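Long-range contacts in KauB (Pseudomonas aeruginosa PAO1, PDB 6B4R), which probably oxidises a broad range of aldehydes, aminoaldehydes among them, to the corresponding acids with NAD(P)+ as electron acceptor: residues A69-W75 against I212-V216; A359-A365 against A394-A398. One frame throughout, in Å; residues are numbered along the deposited sequence.

Interaction 1: A69-W75 against I212-V216; sequences AFDSGAW and IPKGV. With EDO (1,2-ethanediol), chain E.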
loop_
_atom_site.group_PDB
_atom_site.type_symbol
_atom_site.label_atom_id
_atom_site.label_comp_id
_atom_site.label_asym_id
_atom_site.label_seq_id
_atom_site.Cartn_x
_atom_site.Cartn_y
_atom_site.Cartn_z
ATOM N N ALA A 69 18.073 -12.022 24.697
ATOM C CA ALA A 69 16.681 -11.623 24.855
ATOM C C ALA A 69 15.942 -11.738 23.528
ATOM O O ALA A 69 14.778 -12.137 23.485
ATOM C CB ALA A 69 16.594 -10.204 25.392
ATOM N N PHE A 70 16.625 -11.391 22.444
ATOM C CA PHE A 70 16.022 -11.473 21.122
ATOM C C PHE A 70 15.787 -12.924 20.717
ATOM O O PHE A 70 14.700 -13.277 20.263
ATOM C CB PHE A 70 16.891 -10.766 20.078
ATOM C CG PHE A 70 16.360 -10.880 18.678
ATOM C CD1 PHE A 70 15.304 -10.087 18.257
ATOM C CD2 PHE A 70 16.910 -11.787 17.787
ATOM C CE1 PHE A 70 14.804 -10.199 16.970
ATOM C CE2 PHE A 70 16.414 -11.904 16.499
ATOM C CZ PHE A 70 15.361 -11.107 16.090
ATOM N N ASP A 71 16.810 -13.758 20.886
ATOM C CA ASP A 71 16.720 -15.171 20.521
ATOM C C ASP A 71 15.698 -15.935 21.362
ATOM O O ASP A 71 15.070 -16.876 20.876
ATOM C CB ASP A 71 18.091 -15.842 20.620
ATOM C CG ASP A 71 19.028 -15.426 19.501
ATOM O OD1 ASP A 71 18.548 -15.190 18.374
ATOM O OD2 ASP A 71 20.248 -15.341 19.748
ATOM N N SER A 72 15.531 -15.528 22.617
ATOM C CA SER A 72 14.570 -16.174 23.508
ATOM C C SER A 72 13.143 -16.004 22.996
ATOM O O SER A 72 12.298 -16.873 23.196
ATOM C CB SER A 72 14.684 -15.616 24.926
ATOM O OG SER A 72 14.209 -14.283 24.991
ATOM N N GLY A 73 12.881 -14.879 22.339
ATOM C CA GLY A 73 11.586 -14.635 21.730
ATOM C C GLY A 73 10.554 -14.082 22.694
ATOM O O GLY A 73 9.370 -14.010 22.364
ATOM N N ALA A 74 11.000 -13.689 23.883
ATOM C CA ALA A 74 10.107 -13.139 24.898
ATOM C C ALA A 74 9.427 -11.863 24.411
ATOM O O ALA A 74 8.327 -11.523 24.847
ATOM C CB ALA A 74 10.872 -12.868 26.184
ATOM N N TRP A 75 10.091 -11.158 23.504
ATOM C CA TRP A 75 9.543 -9.936 22.940
ATOM C C TRP A 75 9.436 -10.044 21.420
ATOM O O TRP A 75 8.438 -9.630 20.831
ATOM C CB TRP A 75 10.403 -8.736 23.341
ATOM C CG TRP A 75 9.899 -7.437 22.809
ATOM C CD1 TRP A 75 10.461 -6.684 21.822
ATOM C CD2 TRP A 75 8.717 -6.741 23.223
ATOM N NE1 TRP A 75 9.707 -5.556 21.600
ATOM C CE2 TRP A 75 8.631 -5.568 22.448
ATOM C CE3 TRP A 75 7.726 -6.994 24.178
ATOM C CZ2 TRP A 75 7.594 -4.649 22.596
ATOM C CZ3 TRP A 75 6.696 -6.079 24.323
ATOM C CH2 TRP A 75 6.638 -4.923 23.535
ATOM N N ILE A 212 7.935 -4.566 29.136
ATOM C CA ILE A 212 9.063 -4.892 28.274
ATOM C C ILE A 212 9.997 -5.841 29.016
ATOM O O ILE A 212 10.507 -5.503 30.085
ATOM C CB ILE A 212 9.866 -3.638 27.871
ATOM C CG1 ILE A 212 8.964 -2.590 27.216
ATOM C CG2 ILE A 212 11.012 -4.017 26.944
ATOM C CD1 ILE A 212 8.430 -3.000 25.870
ATOM N N PRO A 213 10.226 -7.033 28.448
ATOM C CA PRO A 213 11.082 -8.054 29.064
ATOM C C PRO A 213 12.506 -7.559 29.313
ATOM O O PRO A 213 12.953 -6.597 28.687
ATOM C CB PRO A 213 11.089 -9.177 28.023
ATOM C CG PRO A 213 9.830 -8.980 27.242
ATOM C CD PRO A 213 9.644 -7.494 27.177
ATOM N N LYS A 214 13.202 -8.221 30.231
ATOM C CA LYS A 214 14.577 -7.878 30.563
ATOM C C LYS A 214 15.495 -8.055 29.359
ATOM O O LYS A 214 15.346 -9.000 28.584
ATOM C CB LYS A 214 15.073 -8.752 31.719
ATOM C CG LYS A 214 14.194 -8.693 32.958
ATOM C CD LYS A 214 14.637 -9.697 34.011
ATOM C CE LYS A 214 16.099 -9.513 34.386
ATOM N NZ LYS A 214 16.453 -10.259 35.637
ATOM N N GLY A 215 16.441 -7.135 29.205
ATOM C CA GLY A 215 17.442 -7.240 28.162
ATOM C C GLY A 215 16.980 -6.808 26.786
ATOM O O GLY A 215 17.761 -6.814 25.835
ATOM N N VAL A 216 15.711 -6.431 26.671
ATOM C CA VAL A 216 15.171 -5.984 25.393
ATOM C C VAL A 216 15.479 -4.503 25.166
ATOM O O VAL A 216 15.692 -4.067 24.034
ATOM C CB VAL A 216 13.656 -6.253 25.296
ATOM C CG1 VAL A 216 13.097 -5.746 23.973
ATOM C CG2 VAL A 216 13.382 -7.744 25.452
HETATM C C1 EDO E . 18.988 -18.335 15.766
HETATM O O1 EDO E . 19.259 -17.862 17.091
HETATM C C2 EDO E . 19.316 -19.822 15.689
HETATM O O2 EDO E . 19.026 -20.304 14.373
#

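Interaction 2: A359-A365 against A394-A398; sequences AGHNDGA and AMKIA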
loop_
_atom_site.group_PDB
_atom_site.type_symbol
_atom_site.label_atom_id
_atom_site.label_comp_id
_atom_site.label_asym_id
_atom_site.label_seq_id
_atom_site.Cartn_x
_atom_site.Cartn_y
_atom_site.Cartn_z
ATOM N N ALA A 359 32.919 35.232 13.651
ATOM C CA ALA A 359 33.149 34.924 12.244
ATOM C C ALA A 359 32.161 35.663 11.350
ATOM O O ALA A 359 32.468 35.983 10.202
ATOM C CB ALA A 359 33.059 33.423 12.008
ATOM N N GLY A 360 30.971 35.929 11.880
ATOM C CA GLY A 360 29.964 36.678 11.154
ATOM C C GLY A 360 30.412 38.103 10.899
ATOM O O GLY A 360 30.202 38.648 9.816
ATOM N N HIS A 361 31.037 38.707 11.906
ATOM C CA HIS A 361 31.575 40.055 11.779
ATOM C C HIS A 361 32.718 40.075 10.772
ATOM O O HIS A 361 32.816 40.985 9.948
ATOM C CB HIS A 361 32.079 40.562 13.133
ATOM C CG HIS A 361 31.000 40.735 14.157
ATOM N ND1 HIS A 361 30.117 41.792 14.135
ATOM C CD2 HIS A 361 30.672 39.993 15.241
ATOM C CE1 HIS A 361 29.285 41.690 15.157
ATOM N NE2 HIS A 361 29.602 40.607 15.844
ATOM N N ASN A 362 33.575 39.060 10.849
ATOM C CA ASN A 362 34.746 38.954 9.984
ATOM C C ASN A 362 34.392 38.723 8.516
ATOM O O ASN A 362 35.108 39.171 7.622
ATOM C CB ASN A 362 35.677 37.843 10.480
ATOM C CG ASN A 362 36.125 38.054 11.915
ATOM O OD1 ASN A 362 36.120 39.176 12.424
ATOM N ND2 ASN A 362 36.519 36.971 12.576
ATOM N N ASP A 363 33.289 38.020 8.270
ATOM C CA ASP A 363 32.819 37.787 6.907
ATOM C C ASP A 363 32.245 39.063 6.301
ATOM O O ASP A 363 32.026 39.141 5.092
ATOM C CB ASP A 363 31.761 36.681 6.877
ATOM C CG ASP A 363 32.330 35.314 7.210
ATOM O OD1 ASP A 363 33.540 35.096 6.977
ATOM O OD2 ASP A 363 31.562 34.456 7.703
ATOM N N GLY A 364 31.987 40.055 7.147
ATOM C CA GLY A 364 31.479 41.336 6.693
ATOM C C GLY A 364 29.976 41.484 6.824
ATOM O O GLY A 364 29.393 42.422 6.280
ATOM N N ALA A 365 29.344 40.561 7.542
ATOM C CA ALA A 365 27.899 40.616 7.746
ATOM C C ALA A 365 27.534 41.657 8.804
ATOM O O ALA A 365 28.311 41.916 9.719
ATOM C CB ALA A 365 27.365 39.246 8.134
ATOM N N ALA A 394 27.920 32.288 0.687
ATOM C CA ALA A 394 29.304 31.843 0.594
ATOM C C ALA A 394 30.027 32.070 1.915
ATOM O O ALA A 394 31.074 31.476 2.171
ATOM C CB ALA A 394 30.017 32.574 -0.530
ATOM N N MET A 395 29.456 32.933 2.751
ATOM C CA MET A 395 30.025 33.230 4.060
ATOM C C MET A 395 30.022 31.997 4.957
ATOM O O MET A 395 29.249 31.062 4.743
ATOM C CB MET A 395 29.261 34.373 4.731
ATOM C CG MET A 395 29.364 35.697 4.000
ATOM S SD MET A 395 28.456 37.017 4.826
ATOM C CE MET A 395 28.826 38.409 3.758
ATOM N N LYS A 396 30.894 32.003 5.960
ATOM C CA LYS A 396 31.058 30.857 6.847
ATOM C C LYS A 396 29.797 30.573 7.664
ATOM O O LYS A 396 29.422 29.416 7.860
ATOM C CB LYS A 396 32.258 31.065 7.776
ATOM C CG LYS A 396 32.592 29.859 8.637
ATOM C CD LYS A 396 33.714 30.166 9.615
ATOM C CE LYS A 396 34.099 28.931 10.415
ATOM N NZ LYS A 396 35.086 29.241 11.487
ATOM N N ILE A 397 29.139 31.630 8.128
ATOM C CA ILE A 397 27.946 31.484 8.956
ATOM C C ILE A 397 26.718 31.067 8.148
ATOM O O ILE A 397 25.664 30.777 8.713
ATOM C CB ILE A 397 27.619 32.786 9.715
ATOM C CG1 ILE A 397 27.337 33.924 8.731
ATOM C CG2 ILE A 397 28.753 33.161 10.654
ATOM C CD1 ILE A 397 26.910 35.212 9.404
ATOM N N ALA A 398 26.858 31.042 6.826
ATOM C CA ALA A 398 25.746 30.687 5.950
ATOM C C ALA A 398 25.850 29.252 5.447
ATOM O O ALA A 398 24.842 28.635 5.102
ATOM C CB ALA A 398 25.666 31.654 4.775
#

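Interaction 1: A69-W75 against I212-V216
The indole of W75 organises this apolar contact. Its chi1 is t, which carries the ring to I212, P213 and V216. I212 is mm, which places its CD1 over the six-membered ring face in a CH-pi contact, 3.8 Å from the W75 centroid. Obliquely to the ring, P213 CD lies 3.6 Å from W75 CE3, and V216, chi1 t, puts CG1 3.5 Å from W75 CD1. V216 CG2 is 4.0 Å from A69 CB. A74 CB meets P213 CB at 4.1 Å.

P213 to V216 form a type II beta turn with G215 at positive phi. A CB on G215 would crowd A69 CB, which sits 3.6 Å from K214 O and G215 O. G73 is the first residue to leave the helix, with positive phi. S72, in rotamer p, hydrogen-bonds from OG to A69 O at 2.7 Å.

The contact joins the end of helix 56-72 to the loop between helix 198-210 and strand 217-219, probably in the nucleotide-binding part of the aldehyde dehydrogenase fold, away from the ligand pocket. W75 NE1 hydrogen-bonds to L182 O. R83, T86 and M87 of helix 80-96 pack on W75, and T86 also touches I212. S187 of strand 187-191 touches A69.

Interaction 2: A359-A365 against A394-A398
Two helix ends meet here, away from the ligand pocket. The last turn of helix 347-362 closes in a Schellman motif: A365 N hydrogen-bonds to G360 O and G364 N to H361 O, both at 3.1 Å. G364 has positive phi, and a side chain there would jam against the carbonyl of D363. M395 is the N-cap of the short helix 396-399, and A398 N hydrogen-bonds to M395 O at 3.2 Å. The closest CA pairs are G360 with I397 and D363 with M395.

D363 points at the start of the short helix, and its OD2 accepts a hydrogen bond from K396 N at 3.1 Å. A side chain remote in sequence thus serves a first-turn NH. M395, extended beyond chi1, has CE 3.5 Å from D363 O and SD 4.1 Å from A365 CB. I397 puts CG2 3.8 Å from G360 N; a CB on G360 would crowd I397 CD1. The K396 chain is all trans; its CD passes A359 CB at 4.1 Å and the amine leads away.

Strand 382-389, probably of the catalytic domain as in the family, packs against the contact through F388, which touches A365 and I397 and stacks edge-to-face with H361. K271 NZ donates a hydrogen bond to I397 O.

In the fold
Helix 56-72 runs into interaction 1. The chain then passes through helices 80-96, 98-109 and 113-133, strands 149-164 and 187-191 of the sheet that binds the nucleotide in this family, and helices 170-183 and 198-210. It returns at 212-216, closing a loop of 136 residues. Interaction 2 opens later, at 359-365, and closes after only 28 residues, which include strands 366-369 and 382-389 but no helix. The loops are in series and neither nest nor cross. Interaction 1 ties helix 56-72 to the sheet holding strands 187-191 and 217-219. Interaction 2 ties the end of helix 347-362 to the start of helix 396-399, beside strand 382-389 of the second sheet. Their centres lie 52 Å apart, on opposite sides of the chain's centre.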